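Local coordinates for protein methylocystis parvus OBBP MbnE (Methylocystis parvus OBBP, PDB 5ICQ) that probably binds the copper-chelating peptide methanobactin in the periplasm, serving as the solute-binding component of its transport machinery, at residues Met511-Ala516 against Asn525-Ala530; Gly536-Leu541 against Arg555-Val560. All coordinates share one frame; numbering follows the deposited sequence.

Interaction 1 of 2, residues Met511-Ala516 against Asn525-Ala530; sequences MRWSSA and NLAGAA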
ATOM      1  N   MET A 511       9.510  -8.803  -5.375  1.00 10.61           N
ATOM      2  CA  MET A 511      10.559  -7.848  -5.038  1.00 14.24           C
ATOM      3  C   MET A 511      10.916  -7.942  -3.563  1.00 13.58           C
ATOM      4  O   MET A 511      12.089  -7.829  -3.194  1.00 15.03           O
ATOM      5  CB  MET A 511      10.120  -6.423  -5.389  1.00 14.67           C
ATOM      6  CG  MET A 511       9.424  -6.325  -6.741  1.00 26.39           C
ATOM      7  SD  MET A 511       8.995  -4.630  -7.189  1.00 37.44           S
ATOM      8  CE  MET A 511       7.893  -4.135  -5.881  1.00 31.32           C
ATOM      9  N   ARG A 512       9.917  -8.163  -2.708  1.00  8.96           N
ATOM     10  CA  ARG A 512      10.130  -8.153  -1.261  1.00  6.68           C
ATOM     11  C   ARG A 512      10.688  -9.465  -0.714  1.00 10.20           C
ATOM     12  O   ARG A 512      11.326  -9.456   0.345  1.00  8.61           O
ATOM     13  CB  ARG A 512       8.816  -7.886  -0.535  1.00  9.07           C
ATOM     14  CG  ARG A 512       8.121  -6.589  -0.892  1.00 11.32           C
ATOM     15  CD  ARG A 512       6.705  -6.628  -0.351  1.00 11.45           C
ATOM     16  NE  ARG A 512       5.974  -5.388  -0.614  1.00 14.29           N
ATOM     17  CZ  ARG A 512       4.788  -5.097  -0.081  1.00 19.89           C
ATOM     18  NH1 ARG A 512       4.200  -5.949   0.750  1.00 15.25           N
ATOM     19  NH2 ARG A 512       4.192  -3.945  -0.368  1.00 21.06           N
ATOM     20  N   TRP A 513      10.396 -10.602  -1.358  1.00  7.61           N
ATOM     21  CA  TRP A 513      10.649 -11.891  -0.707  1.00  8.17           C
ATOM     22  C   TRP A 513      11.282 -12.965  -1.586  1.00  9.08           C
ATOM     23  O   TRP A 513      11.608 -14.025  -1.048  1.00 10.66           O
ATOM     24  CB  TRP A 513       9.337 -12.455  -0.115  1.00 10.14           C
ATOM     25  CG  TRP A 513       8.822 -11.616   1.025  1.00  8.64           C
ATOM     26  CD1 TRP A 513       7.734 -10.782   1.020  1.00  6.63           C
ATOM     27  CD2 TRP A 513       9.409 -11.508   2.334  1.00  8.86           C
ATOM     28  NE1 TRP A 513       7.615 -10.161   2.251  1.00  9.72           N
ATOM     29  CE2 TRP A 513       8.626 -10.598   3.074  1.00  9.07           C
ATOM     30  CE3 TRP A 513      10.518 -12.102   2.950  1.00  7.73           C
ATOM     31  CZ2 TRP A 513       8.921 -10.265   4.402  1.00 13.86           C
ATOM     32  CZ3 TRP A 513      10.808 -11.775   4.273  1.00 10.94           C
ATOM     33  CH2 TRP A 513      10.018 -10.855   4.979  1.00 12.61           C
ATOM     34  N   SER A 514      11.470 -12.756  -2.890  1.00 15.51           N
ATOM     35  CA  SER A 514      11.966 -13.835  -3.740  1.00 12.64           C
ATOM     36  C   SER A 514      13.466 -14.037  -3.556  1.00 11.93           C
ATOM     37  O   SER A 514      14.211 -13.103  -3.238  1.00  9.68           O
ATOM     38  CB  SER A 514      11.669 -13.562  -5.217  1.00 11.16           C
ATOM     39  OG  SER A 514      12.523 -12.543  -5.701  1.00 19.37           O
ATOM     40  N   SER A 515      13.902 -15.285  -3.766  1.00  8.29           N
ATOM     41  CA  SER A 515      15.333 -15.595  -3.738  1.00  8.78           C
ATOM     42  C   SER A 515      16.100 -14.723  -4.724  1.00 10.19           C
ATOM     43  O   SER A 515      17.246 -14.336  -4.465  1.00 11.87           O
ATOM     44  CB  SER A 515      15.555 -17.067  -4.090  1.00 11.84           C
ATOM     45  OG  SER A 515      14.931 -17.925  -3.154  1.00 25.34           O
ATOM     46  N   ALA A 516      15.486 -14.433  -5.874  1.00  8.38           N
ATOM     47  CA  ALA A 516      16.159 -13.666  -6.925  1.00 10.48           C
ATOM     48  C   ALA A 516      16.553 -12.266  -6.458  1.00 11.73           C
ATOM     49  O   ALA A 516      17.549 -11.714  -6.940  1.00 12.62           O
ATOM     50  CB  ALA A 516      15.260 -13.572  -8.159  1.00 18.25           C
ATOM     51  N   ASN A 525      13.911  -6.738  -0.435  1.00  7.16           N
ATOM     52  CA  ASN A 525      14.071  -7.979   0.326  1.00  7.17           C
ATOM     53  C   ASN A 525      15.140  -7.765   1.402  1.00  8.34           C
ATOM     54  O   ASN A 525      16.273  -8.242   1.314  1.00  7.06           O
ATOM     55  CB  ASN A 525      14.422  -9.129  -0.616  1.00  5.28           C
ATOM     56  CG  ASN A 525      14.334 -10.493   0.063  1.00  7.19           C
ATOM     57  OD1 ASN A 525      14.364 -10.591   1.290  1.00  9.18           O
ATOM     58  ND2 ASN A 525      14.246 -11.551  -0.741  1.00  6.50           N
ATOM     59  N   LEU A 526      14.751  -7.010   2.439  1.00  8.21           N
ATOM     60  CA  LEU A 526      15.733  -6.572   3.432  1.00  7.05           C
ATOM     61  C   LEU A 526      16.304  -7.739   4.229  1.00  5.99           C
ATOM     62  O   LEU A 526      17.478  -7.711   4.613  1.00  8.77           O
ATOM     63  CB  LEU A 526      15.092  -5.561   4.375  1.00  6.63           C
ATOM     64  CG  LEU A 526      14.541  -4.324   3.678  1.00  9.39           C
ATOM     65  CD1 LEU A 526      13.842  -3.401   4.689  1.00 20.26           C
ATOM     66  CD2 LEU A 526      15.678  -3.613   2.991  1.00 15.53           C
ATOM     67  N   ALA A 527      15.492  -8.760   4.501  1.00  4.36           N
ATOM     68  CA  ALA A 527      15.959  -9.881   5.308  1.00  7.07           C
ATOM     69  C   ALA A 527      16.881 -10.818   4.538  1.00  9.44           C
ATOM     70  O   ALA A 527      17.601 -11.610   5.160  1.00  9.73           O
ATOM     71  CB  ALA A 527      14.764 -10.669   5.852  1.00  8.15           C
ATOM     72  N   GLY A 528      16.880 -10.753   3.208  1.00  8.82           N
ATOM     73  CA  GLY A 528      17.640 -11.725   2.442  1.00  8.69           C
ATOM     74  C   GLY A 528      16.990 -13.091   2.396  1.00  9.33           C
ATOM     75  O   GLY A 528      17.695 -14.102   2.331  1.00  8.14           O
ATOM     76  N   ALA A 529      15.662 -13.146   2.421  1.00  8.63           N
ATOM     77  CA  ALA A 529      14.959 -14.421   2.352  1.00  9.62           C
ATOM     78  C   ALA A 529      15.201 -15.069   0.998  1.00 10.48           C
ATOM     79  O   ALA A 529      15.022 -14.429  -0.039  1.00 10.83           O
ATOM     80  CB  ALA A 529      13.465 -14.217   2.580  1.00  7.60           C
ATOM     81  N   ALA A 530      15.610 -16.346   1.003  1.00  9.26           N
ATOM     82  CA  ALA A 530      15.876 -17.073  -0.247  1.00  7.73           C
ATOM     83  C   ALA A 530      15.429 -18.518  -0.026  1.00 14.49           C
ATOM     84  O   ALA A 530      16.235 -19.412   0.238  1.00 14.60           O
ATOM     85  CB  ALA A 530      17.346 -16.974  -0.655  1.00 13.27           C
TER
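Arg-512 and Asn-525 bring the two backbones together on helix 508-513, where Asn-525 CA makes a CA-H...O contact with Arg-512 O at 3.1 Å. The segments also come close at Ser-515 and Ala-530, whose CA atoms are 3.8 Å apart. From the first of these points, Asn-525 to Gly-528 form a type I beta turn, closed by the backbone bond from Gly-528 N to Asn-525 O.

With CG anti to the backbone N (chi1 -169°), the Asn-525 amide folds back inside the turn and binds both polar backbone atoms of Ala-529. Its OD1 accepts from Ala-529 N at 3.1 Å, the donor tilted from the carbonyl plane, and more weakly from Gly-528 N. On the other end ND2 donates to Ala-529 O at 3.1 Å (N-H...O 151°), lying in that carbonyl's plane on a lone pair. ND2 also makes a weak, bent bond across the contact to Ser-514 O, 2.9 Å long but only 124° at the hydrogen. With an alanine here, Ala-529 N and O would probably both lose their amide partner, and Ser-514 O would be left with Thr-517 but without its weak bond to 525-530. Beside this network, Ala-529 CB abuts the Trp-513 ring at its edge, in plane, 3.6 Å from CE3.

The Trp-513 ring stacks on Tyr-499 and meets Phe-366 nearly perpendicularly. Ser-515 OG is hydrogen-bonded to Asp-535 of helix 532-543, while Ala-527 lies against Val-325 of strand 322-326.

Interaction 2 of 2, residues Gly536-Leu541 against Arg555-Val560; sequences GMISAL and RAYDRV
Leu-541 N donates to Met-537 O at 2.9 Å, the i to i+4 backbone bond of helix 532-543, which sets both residues on the same side, facing Tyr-557. No hydrogen bond crosses to 555-560, so the contact itself is apolar. Leu-541 holds CG between its backbone N and carbonyl carbon (chi1 74°), and CD2 sits over one face of the Tyr-557 ring, 4.0 Å from the centroid and 24° off the normal: a CH-pi contact displaced toward the rim. Ile-538 meets the same ring obliquely, CG1 coming to 3.5 Å from CE1, with CD1 reaching on toward the hydroxyl. The OH of this buried tyrosine is hydrogen-bonded to Gln-509 of helix 508-513, which satisfies it at the far end of the ring.

The segments belong to an antiparallel alpha-alpha hairpin: their axes approach to 9.3 Å at 162°, and three residues separate helix 532-543 from helix 547-563. Close to where the backbones come nearest, Met-537 CB packs 4.0 Å from Tyr-557 CB. Bends at chi2 and chi3 curl the methionine so that its CE rests 3.5 Å from Ala-556 CB, while CG meets Val-560 CG2, one turn further on, at 4.0 Å. Helix 381-387 packs alongside, its Leu-386 against Met-537 and its Leu-387 against Val-560.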
ATOM      1  N   GLY A 536       7.797 -20.724  -4.335  1.00 10.88           N
ATOM      2  CA  GLY A 536       6.707 -21.561  -4.815  1.00 14.10           C
ATOM      3  C   GLY A 536       5.335 -21.029  -4.434  1.00  8.62           C
ATOM      4  O   GLY A 536       4.393 -21.104  -5.224  1.00  9.00           O
ATOM      5  N   MET A 537       5.196 -20.494  -3.218  1.00 10.38           N
ATOM      6  CA  MET A 537       3.904 -19.916  -2.854  1.00  5.55           C
ATOM      7  C   MET A 537       3.629 -18.601  -3.568  1.00  8.95           C
ATOM      8  O   MET A 537       2.463 -18.300  -3.859  1.00 10.41           O
ATOM      9  CB  MET A 537       3.771 -19.733  -1.337  1.00  6.62           C
ATOM     10  CG  MET A 537       3.778 -21.033  -0.573  1.00 11.90           C
ATOM     11  SD  MET A 537       2.475 -22.207  -1.095  1.00 18.56           S
ATOM     12  CE  MET A 537       0.989 -21.256  -1.445  1.00 34.58           C
ATOM     13  N   ILE A 538       4.659 -17.807  -3.859  1.00 10.94           N
ATOM     14  CA  ILE A 538       4.439 -16.625  -4.688  1.00  9.30           C
ATOM     15  C   ILE A 538       3.936 -17.045  -6.066  1.00 11.80           C
ATOM     16  O   ILE A 538       2.973 -16.478  -6.595  1.00 12.28           O
ATOM     17  CB  ILE A 538       5.724 -15.782  -4.779  1.00 11.70           C
ATOM     18  CG1 ILE A 538       6.029 -15.149  -3.419  1.00 14.18           C
ATOM     19  CG2 ILE A 538       5.577 -14.695  -5.850  1.00 17.10           C
ATOM     20  CD1 ILE A 538       7.368 -14.444  -3.356  1.00 17.34           C
ATOM     21  N   SER A 539       4.565 -18.066  -6.655  1.00 14.98           N
ATOM     22  CA  SER A 539       4.075 -18.568  -7.935  1.00 18.46           C
ATOM     23  C   SER A 539       2.628 -19.022  -7.825  1.00 12.27           C
ATOM     24  O   SER A 539       1.826 -18.788  -8.736  1.00 15.86           O
ATOM     25  CB  SER A 539       4.953 -19.715  -8.436  1.00 21.36           C
ATOM     26  OG  SER A 539       6.284 -19.275  -8.628  1.00 33.32           O
ATOM     27  N   ALA A 540       2.264 -19.649  -6.702  1.00 12.49           N
ATOM     28  CA  ALA A 540       0.909 -20.173  -6.563  1.00 13.59           C
ATOM     29  C   ALA A 540      -0.114 -19.053  -6.410  1.00 16.12           C
ATOM     30  O   ALA A 540      -1.216 -19.133  -6.965  1.00 14.79           O
ATOM     31  CB  ALA A 540       0.825 -21.128  -5.371  1.00 12.05           C
ATOM     32  N   LEU A 541       0.216 -18.004  -5.654  1.00 11.55           N
ATOM     33  CA  LEU A 541      -0.744 -16.908  -5.552  1.00 13.32           C
ATOM     34  C   LEU A 541      -0.807 -16.107  -6.846  1.00 15.55           C
ATOM     35  O   LEU A 541      -1.845 -15.516  -7.149  1.00 16.51           O
ATOM     36  CB  LEU A 541      -0.417 -16.000  -4.357  1.00 16.36           C
ATOM     37  CG  LEU A 541       0.779 -15.050  -4.429  1.00 14.33           C
ATOM     38  CD1 LEU A 541       0.380 -13.698  -5.032  1.00 16.41           C
ATOM     39  CD2 LEU A 541       1.375 -14.859  -3.024  1.00 20.45           C
ATOM     40  N   ARG A 555      -3.036 -17.268   2.224  1.00  7.60           N
ATOM     41  CA  ARG A 555      -2.946 -17.795   3.587  1.00 12.39           C
ATOM     42  C   ARG A 555      -1.754 -18.737   3.738  1.00 11.30           C
ATOM     43  O   ARG A 555      -0.997 -18.643   4.707  1.00 12.06           O
ATOM     44  CB  ARG A 555      -4.240 -18.517   3.975  1.00 14.98           C
ATOM     45  CG  ARG A 555      -5.391 -17.584   4.277  1.00 16.90           C
ATOM     46  CD  ARG A 555      -6.645 -18.364   4.604  1.00 20.98           C
ATOM     47  NE  ARG A 555      -7.783 -17.472   4.803  1.00 18.77           N
ATOM     48  CZ  ARG A 555      -9.011 -17.883   5.110  1.00 27.45           C
ATOM     49  NH1 ARG A 555      -9.264 -19.178   5.252  1.00 24.59           N
ATOM     50  NH2 ARG A 555      -9.991 -16.999   5.262  1.00 18.62           N
ATOM     51  N   ALA A 556      -1.571 -19.656   2.788  1.00 10.82           N
ATOM     52  CA  ALA A 556      -0.409 -20.545   2.858  1.00 11.08           C
ATOM     53  C   ALA A 556       0.891 -19.756   2.757  1.00  9.99           C
ATOM     54  O   ALA A 556       1.868 -20.052   3.454  1.00  9.26           O
ATOM     55  CB  ALA A 556      -0.477 -21.601   1.754  1.00  9.91           C
ATOM     56  N   TYR A 557       0.926 -18.765   1.871  1.00  8.71           N
ATOM     57  CA  TYR A 557       2.086 -17.885   1.750  1.00  8.84           C
ATOM     58  C   TYR A 557       2.388 -17.173   3.072  1.00  8.26           C
ATOM     59  O   TYR A 557       3.546 -17.102   3.508  1.00  8.55           O
ATOM     60  CB  TYR A 557       1.800 -16.894   0.618  1.00  7.48           C
ATOM     61  CG  TYR A 557       2.790 -15.767   0.413  1.00 10.26           C
ATOM     62  CD1 TYR A 557       4.123 -16.020   0.137  1.00 12.73           C
ATOM     63  CD2 TYR A 557       2.365 -14.449   0.435  1.00  6.74           C
ATOM     64  CE1 TYR A 557       5.017 -14.971  -0.087  1.00  7.73           C
ATOM     65  CE2 TYR A 557       3.245 -13.399   0.199  1.00  9.45           C
ATOM     66  CZ  TYR A 557       4.571 -13.672  -0.054  1.00  9.58           C
ATOM     67  OH  TYR A 557       5.465 -12.630  -0.277  1.00 10.59           O
ATOM     68  N   ASP A 558       1.350 -16.650   3.728  1.00  8.45           N
ATOM     69  CA  ASP A 558       1.503 -16.018   5.039  1.00  8.36           C
ATOM     70  C   ASP A 558       2.173 -16.970   6.025  1.00 12.56           C
ATOM     71  O   ASP A 558       3.117 -16.591   6.727  1.00  8.45           O
ATOM     72  CB  ASP A 558       0.120 -15.579   5.553  1.00  7.77           C
ATOM     73  CG  ASP A 558       0.185 -14.597   6.735  1.00 11.94           C
ATOM     74  OD1 ASP A 558       1.113 -13.765   6.784  1.00  9.87           O
ATOM     75  OD2 ASP A 558      -0.719 -14.647   7.615  1.00 12.78           O
ATOM     76  N   ARG A 559       1.703 -18.224   6.072  1.00  7.83           N
ATOM     77  CA  ARG A 559       2.293 -19.207   6.984  1.00  7.87           C
ATOM     78  C   ARG A 559       3.773 -19.424   6.707  1.00 10.79           C
ATOM     79  O   ARG A 559       4.565 -19.575   7.644  1.00  8.45           O
ATOM     80  CB  ARG A 559       1.554 -20.547   6.893  1.00  5.76           C
ATOM     81  CG  ARG A 559       0.045 -20.397   7.084  1.00  8.40           C
ATOM     82  CD  ARG A 559      -0.676 -21.729   7.283  1.00  9.49           C
ATOM     83  NE  ARG A 559      -2.103 -21.513   7.049  1.00 10.71           N
ATOM     84  CZ  ARG A 559      -2.994 -21.312   8.008  1.00 12.82           C
ATOM     85  NH1 ARG A 559      -2.579 -21.285   9.273  1.00  9.40           N
ATOM     86  NH2 ARG A 559      -4.268 -21.096   7.703  1.00  8.74           N
ATOM     87  N   VAL A 560       4.160 -19.485   5.430  1.00  5.84           N
ATOM     88  CA  VAL A 560       5.572 -19.706   5.104  1.00  6.75           C
ATOM     89  C   VAL A 560       6.415 -18.506   5.516  1.00  7.33           C
ATOM     90  O   VAL A 560       7.493 -18.659   6.102  1.00  6.49           O
ATOM     91  CB  VAL A 560       5.728 -20.024   3.606  1.00  9.55           C
ATOM     92  CG1 VAL A 560       7.205 -20.077   3.219  1.00 11.42           C
ATOM     93  CG2 VAL A 560       5.042 -21.363   3.257  1.00  9.04           C
TER

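How the interactions relate
From the N terminus, after segment 511-516 the chain runs through eight residues without helix or strand and returns at 525-530, where interaction 1 closes the loop. Helix 532-543 then begins almost at once; its 536-541 part opens interaction 2, which closes when helix 547-563 comes back antiparallel. The two contacts are therefore in series, neither nested nor crossed, with centres about 14 Å apart. They nevertheless touch: Trp-513 CD1 packs 3.2 Å from Tyr-557 OH, and Trp-513 CB lies 4.3 Å from Ile-538 CD1. Helix 508-513 is thus joined both to the loop that follows it and to the helical hairpin beyond.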